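Local coordinates for giardin subunit alpha-1 (Giardia intestinalis, PDB 4EVF), which is an annexin that binds calcium and phosphatidylserine-containing membranes and takes part in parasite attachment to the intestinal mucosa and in cytoskeletal remodelling, at residues Lys40-Val43 / Glu49-Asp52. Sequence-based numbering, arbitrary orientation.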
loop_
_atom_site.group_PDB
_atom_site.type_symbol
_atom_site.label_atom_id
_atom_site.label_comp_id
_atom_site.label_asym_id
_atom_site.label_seq_id
_atom_site.Cartn_x
_atom_site.Cartn_y
_atom_site.Cartn_z
ATOM N N LYS A 40 -2.094 -10.196 21.261
ATOM C CA LYS A 40 -1.767 -11.376 22.067
ATOM C C LYS A 40 -2.183 -11.182 23.514
ATOM O O LYS A 40 -2.765 -12.081 24.109
ATOM C CB LYS A 40 -0.280 -11.738 21.996
ATOM C CG LYS A 40 0.109 -12.507 20.737
ATOM C CD LYS A 40 1.502 -13.100 20.862
ATOM C CE LYS A 40 1.537 -14.183 21.934
ATOM N NZ LYS A 40 1.269 -15.546 21.412
ATOM N N ALA A 41 -1.888 -10.015 24.078
ATOM C CA ALA A 41 -2.234 -9.744 25.471
ATOM C C ALA A 41 -3.748 -9.773 25.597
ATOM O O ALA A 41 -4.312 -10.281 26.561
ATOM C CB ALA A 41 -1.683 -8.408 25.902
ATOM N N TYR A 42 -4.409 -9.247 24.581
ATOM C CA TYR A 42 -5.853 -9.152 24.611
ATOM C C TYR A 42 -6.524 -10.518 24.699
ATOM O O TYR A 42 -7.442 -10.717 25.503
ATOM C CB TYR A 42 -6.347 -8.387 23.386
ATOM C CG TYR A 42 -7.824 -8.099 23.446
ATOM C CD1 TYR A 42 -8.297 -6.892 23.954
ATOM C CD2 TYR A 42 -8.748 -9.037 23.012
ATOM C CE1 TYR A 42 -9.666 -6.626 24.014
ATOM C CE2 TYR A 42 -10.110 -8.777 23.061
ATOM C CZ TYR A 42 -10.559 -7.576 23.563
ATOM O OH TYR A 42 -11.915 -7.334 23.611
ATOM N N VAL A 43 -6.084 -11.466 23.878
ATOM C CA VAL A 43 -6.759 -12.757 23.845
ATOM C C VAL A 43 -6.463 -13.542 25.130
ATOM O O VAL A 43 -7.340 -14.216 25.658
ATOM C CB VAL A 43 -6.430 -13.589 22.579
ATOM C CG1 VAL A 43 -4.999 -14.096 22.619
ATOM C CG2 VAL A 43 -7.394 -14.751 22.462
ATOM N N GLU A 49 -10.606 -13.220 20.596
ATOM C CA GLU A 49 -9.720 -12.554 19.655
ATOM C C GLU A 49 -10.135 -11.090 19.426
ATOM O O GLU A 49 -11.321 -10.793 19.239
ATOM C CB GLU A 49 -9.701 -13.313 18.340
ATOM C CG GLU A 49 -8.381 -13.224 17.615
ATOM C CD GLU A 49 -7.562 -14.496 17.746
ATOM O OE1 GLU A 49 -7.699 -15.196 18.776
ATOM O OE2 GLU A 49 -6.793 -14.795 16.807
ATOM N N LEU A 50 -9.152 -10.190 19.435
ATOM C CA LEU A 50 -9.409 -8.749 19.378
ATOM C C LEU A 50 -10.230 -8.312 18.156
ATOM O O LEU A 50 -11.197 -7.560 18.296
ATOM C CB LEU A 50 -8.093 -7.976 19.486
ATOM C CG LEU A 50 -8.042 -6.452 19.481
ATOM C CD1 LEU A 50 -9.073 -5.829 20.407
ATOM C CD2 LEU A 50 -6.621 -6.003 19.857
ATOM N N PRO A 51 -9.849 -8.774 16.956
ATOM C CA PRO A 51 -10.678 -8.522 15.769
ATOM C C PRO A 51 -12.102 -9.086 15.894
ATOM O O PRO A 51 -13.040 -8.453 15.408
ATOM C CB PRO A 51 -9.914 -9.229 14.641
ATOM C CG PRO A 51 -8.905 -10.142 15.347
ATOM C CD PRO A 51 -8.573 -9.423 16.612
ATOM N N ASP A 52 -12.267 -10.241 16.533
ATOM C CA ASP A 52 -13.599 -10.812 16.740
ATOM C C ASP A 52 -14.446 -9.953 17.684
ATOM O O ASP A 52 -15.654 -9.809 17.491
ATOM C CB ASP A 52 -13.525 -12.254 17.272
ATOM C CG ASP A 52 -13.040 -13.247 16.227
ATOM O OD1 ASP A 52 -12.951 -12.871 15.039
ATOM O OD2 ASP A 52 -12.753 -14.413 16.589
#
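The ring of Tyr42 carries Leu50 over one face. Leu50 CD1 sits almost above the ring centre, 3.7 Å from the Tyr42 centroid and 9° off the normal, a CH-pi contact. On the same face Leu50 CB lies 3.7 Å from Tyr42 CD2. The main-chain atom Glu49 C approaches Tyr42 CE2 obliquely, at 4.3 Å. The contact joins two consecutive helices of the annexin fold, 32-46 and 50-57, across a short connection within the predicted first repeat.

The side chains of Tyr42 and Leu50 cross at about a right angle. Tyr42 has CG anti to its main-chain nitrogen (chi1 -173°), which carries the ring across to the start of the second helix. Contact with Leu50 is not made by methyl alone. Tyr42 CE2 also touches the backbone at Leu50 CA, 3.7 Å away. The ring therefore covers the first residue of helix 50-57 along its CD2-CE2 side, while CD1 of the leucine covers the centre.

Both residues are buried. Ile15 of helix 4-16 touches each of them, so three helices of the repeat meet here. The tyrosine hydroxyl extends past Leu50 and is hydrogen-bonded to OD2 of Asp53, a second, polar link between the same two helices.

At the more open margin, Val43 and Glu49 lie side by side and point the same way. Glu49 is the N-cap residue of helix 50-57. Its CB points away from segment 40-43, but a bend at chi2 (104°) returns OE1 towards Val43. The contact there is a van der Waals one, with Val43 CG2 3.7 Å from Glu49 OE1 and 4.0 Å from Glu49 N.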